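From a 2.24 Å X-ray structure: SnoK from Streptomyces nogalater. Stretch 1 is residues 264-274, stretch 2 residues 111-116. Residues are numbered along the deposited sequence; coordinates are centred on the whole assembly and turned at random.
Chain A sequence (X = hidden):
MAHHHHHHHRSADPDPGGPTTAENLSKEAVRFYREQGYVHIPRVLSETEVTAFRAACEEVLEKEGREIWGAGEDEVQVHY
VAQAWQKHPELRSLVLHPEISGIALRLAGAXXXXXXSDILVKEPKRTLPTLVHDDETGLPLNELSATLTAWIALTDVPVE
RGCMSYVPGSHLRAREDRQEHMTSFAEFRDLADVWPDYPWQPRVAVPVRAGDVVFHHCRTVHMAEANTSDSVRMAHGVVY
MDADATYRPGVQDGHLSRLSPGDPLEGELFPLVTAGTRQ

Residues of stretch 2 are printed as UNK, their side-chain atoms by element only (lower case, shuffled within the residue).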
# COMPACT_ATOMS: atom_id res chain seq x y z
N PRO A 264 -15.08 3.67 -15.90
CA PRO A 264 -15.06 3.32 -14.52
C PRO A 264 -14.41 1.96 -14.33
O PRO A 264 -14.51 1.11 -15.20
CB PRO A 264 -16.53 3.31 -14.14
CG PRO A 264 -17.24 2.98 -15.40
CD PRO A 264 -16.43 3.56 -16.50
N LEU A 265 -13.77 1.77 -13.18
CA LEU A 265 -13.24 0.47 -12.79
C LEU A 265 -14.25 -0.21 -11.89
O LEU A 265 -14.47 0.18 -10.75
CB LEU A 265 -11.89 0.62 -12.09
CG LEU A 265 -10.69 0.97 -12.98
CD1 LEU A 265 -10.72 2.40 -13.48
CD2 LEU A 265 -9.39 0.75 -12.21
N GLU A 266 -14.86 -1.26 -12.40
CA GLU A 266 -16.02 -1.86 -11.75
C GLU A 266 -16.07 -3.35 -12.09
O GLU A 266 -15.15 -3.89 -12.75
CB GLU A 266 -17.28 -1.02 -12.04
CG GLU A 266 -17.67 -0.87 -13.47
CD GLU A 266 -19.00 -0.12 -13.64
OE1 GLU A 266 -19.33 0.71 -12.76
OE2 GLU A 266 -19.69 -0.35 -14.65
N GLY A 267 -17.06 -4.06 -11.57
CA GLY A 267 -17.16 -5.50 -11.83
C GLY A 267 -16.28 -6.35 -10.91
O GLY A 267 -15.77 -5.88 -9.89
N GLU A 268 -16.08 -7.60 -11.30
CA GLU A 268 -15.50 -8.60 -10.41
C GLU A 268 -14.04 -8.37 -10.09
O GLU A 268 -13.59 -8.79 -9.04
CB GLU A 268 -15.65 -10.00 -11.00
CG GLU A 268 -17.06 -10.45 -11.27
CD GLU A 268 -17.05 -11.47 -12.41
OE1 GLU A 268 -15.92 -11.75 -12.93
OE2 GLU A 268 -18.15 -11.97 -12.76
N LEU A 269 -13.30 -7.75 -11.00
CA LEU A 269 -11.88 -7.46 -10.74
C LEU A 269 -11.66 -6.27 -9.79
O LEU A 269 -10.60 -6.14 -9.22
CB LEU A 269 -11.10 -7.25 -12.04
CG LEU A 269 -11.10 -8.46 -12.99
CD1 LEU A 269 -10.24 -8.17 -14.21
CD2 LEU A 269 -10.58 -9.74 -12.30
N PHE A 270 -12.68 -5.46 -9.58
CA PHE A 270 -12.59 -4.30 -8.73
C PHE A 270 -13.77 -4.28 -7.76
O PHE A 270 -14.61 -3.39 -7.79
CB PHE A 270 -12.57 -3.04 -9.61
CG PHE A 270 -11.49 -3.03 -10.66
CD1 PHE A 270 -10.17 -2.94 -10.31
CD2 PHE A 270 -11.79 -3.09 -12.01
CE1 PHE A 270 -9.15 -2.94 -11.25
CE2 PHE A 270 -10.78 -3.09 -12.97
CZ PHE A 270 -9.46 -2.99 -12.58
N PRO A 271 -13.85 -5.26 -6.86
CA PRO A 271 -15.07 -5.48 -6.08
C PRO A 271 -15.28 -4.44 -5.00
O PRO A 271 -14.31 -3.94 -4.41
CB PRO A 271 -14.83 -6.83 -5.44
CG PRO A 271 -13.34 -6.99 -5.42
CD PRO A 271 -12.87 -6.35 -6.67
N LEU A 272 -16.54 -4.13 -4.76
CA LEU A 272 -16.95 -3.21 -3.71
C LEU A 272 -16.64 -3.78 -2.35
O LEU A 272 -16.83 -4.95 -2.11
CB LEU A 272 -18.45 -2.94 -3.75
CG LEU A 272 -18.95 -1.85 -4.68
CD1 LEU A 272 -20.45 -1.99 -4.85
CD2 LEU A 272 -18.58 -0.46 -4.18
N VAL A 273 -16.16 -2.90 -1.46
CA VAL A 273 -16.01 -3.23 -0.06
C VAL A 273 -17.35 -3.05 0.63
O VAL A 273 -17.95 -1.98 0.55
CB VAL A 273 -14.99 -2.29 0.62
CG1 VAL A 273 -14.94 -2.56 2.13
CG2 VAL A 273 -13.62 -2.50 0.01
N THR A 274 -17.81 -4.11 1.29
CA THR A 274 -19.06 -4.11 2.02
C THR A 274 -18.71 -4.46 3.48
O THR A 274 -18.96 -3.69 4.40
CB THR A 274 -19.98 -5.23 1.54
OG1 THR A 274 -19.31 -6.49 1.74
CG2 THR A 274 -20.34 -5.07 0.05
N UNK A 111 -17.30 5.25 0.29
CA UNK A 111 -17.33 3.91 -0.30
C UNK A 111 -16.04 3.60 -1.07
O UNK A 111 -15.48 4.47 -1.72
c UNK A 111 -18.34 6.12 -0.28
c UNK A 111 -19.37 5.12 -0.78
c UNK A 111 -18.55 3.94 -1.24
N UNK A 112 -15.62 2.35 -0.97
CA UNK A 112 -14.39 1.90 -1.58
C UNK A 112 -14.58 0.68 -2.45
O UNK A 112 -15.54 -0.08 -2.30
c UNK A 112 -12.23 1.96 1.63
c UNK A 112 -12.17 3.71 -0.14
c UNK A 112 -13.40 1.52 -0.51
c UNK A 112 -13.00 2.60 0.50
N UNK A 113 -13.61 0.50 -3.35
CA UNK A 113 -13.45 -0.74 -4.10
C UNK A 113 -12.01 -1.19 -3.96
O UNK A 113 -11.13 -0.38 -3.77
c UNK A 113 -15.22 -0.01 -7.50
c UNK A 113 -17.49 -0.73 -8.16
n UNK A 113 -17.16 -2.03 -8.05
c UNK A 113 -15.15 -0.38 -6.03
n UNK A 113 -18.73 -0.40 -8.52
n UNK A 113 -16.60 0.23 -7.89
c UNK A 113 -13.71 -0.54 -5.60
N UNK A 114 -11.78 -2.48 -4.14
CA UNK A 114 -10.40 -2.98 -4.29
C UNK A 114 -9.86 -2.63 -5.68
O UNK A 114 -10.45 -2.99 -6.69
c UNK A 114 -10.33 -4.49 -4.11
c UNK A 114 -10.86 -4.89 -2.75
c UNK A 114 -8.89 -4.97 -4.25
N UNK A 115 -8.76 -1.87 -5.72
CA UNK A 115 -8.08 -1.52 -6.95
C UNK A 115 -7.13 -2.63 -7.34
O UNK A 115 -7.10 -3.06 -8.48
o UNK A 115 -3.73 0.06 -11.32
c UNK A 115 -4.60 0.02 -10.24
c UNK A 115 -4.97 -0.14 -7.87
c UNK A 115 -6.78 0.03 -9.33
c UNK A 115 -6.33 -0.06 -8.05
c UNK A 115 -4.09 -0.07 -8.95
c UNK A 115 -5.92 0.09 -10.42
c UNK A 115 -7.30 -0.18 -6.89
N UNK A 116 -6.31 -3.04 -6.39
CA UNK A 116 -5.27 -4.03 -6.65
C UNK A 116 -4.65 -4.44 -5.33
O UNK A 116 -4.97 -3.88 -4.27
o UNK A 116 -3.32 -4.47 -8.02
c UNK A 116 -4.17 -3.45 -7.54
O HOH W 1 -8.31 -5.80 -8.46

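Position 111 carries three side-chain carbons that close a ring onto the backbone N, and the ring makes no contact with stretch 1. This is the signature of proline, and Pro111 precedes the contact without taking part in it.

At position 112 there are four carbons, forked at the second, and the first of them, CB, lies 4.1 Å from CG2 of Val273. Together they make a leucine. The backbone does the more specific work: N of Val273 donates a nearly straight hydrogen bond to O of Leu112 (3.0 Å, 174°), and CD2 of Leu272 packs 3.6 Å from the same oxygen.

The side chain at 113 runs through three carbons to a nitrogen and then a carbon bearing two more nitrogens. This planar end reaches the carbonyl of Phe270, with Leu272 over one face and Glu266 over the opposite one. It is a guanidinium, and the residue is arginine. From Arg113, NH1 donates a hydrogen bond to O of Phe270 (2.9 Å), the acceptor lying at the edge of the group, near its plane. CG of Leu272 is 3.8 Å from NH1, and CB of Glu266 is 3.9 Å from NH2. The carboxylate of Glu266 adds only a nearby opposite charge: OE1 is 4.4 Å from NH2 of Arg113 and well out of the guanidinium plane, so no N-H points at it.

Three carbons at 114, one carrying the other two, pack on Pro271, with CB 4.1 Å from CD of that proline; they identify valine. The backbone N of Val114 donates a hydrogen bond to O of Pro271 (2.9 Å). The carbonyl is engaged as well, since CA of Phe270 makes a CA-H...O contact with O of Val114 at 3.2 Å.

Position 115 has one carbon followed by a six-carbon ring bearing an oxygen. Although CA-to-CB points away from stretch 1, the ring returns to meet Leu265 and Phe270, hence tyrosine. CD1 of Tyr115 lies 4.0 Å from CD2 of Leu265 and 4.3 Å from CE1 of Phe270. A water donates hydrogen bonds to O of Tyr115 (3.0 Å) and O of Leu269 (2.4 Å), linking the two backbones.

One carbon and one oxygen at 116, without contact to stretch 1, define serine.

The contact thus rests on a single beta bridge between Leu272 and Arg113, flanked by the hydrogen bonds from Val273 N and Val114 N. Proline has no N-H to donate, yet the carbonyl of Pro271 still serves as acceptor. Arg113 extends the pairing by reaching the carbonyl of Phe270, and apolar packing around Phe270, Val273 and Tyr115 supports the backbone link.

Stretch 2, residues 111-116: PLRVYS
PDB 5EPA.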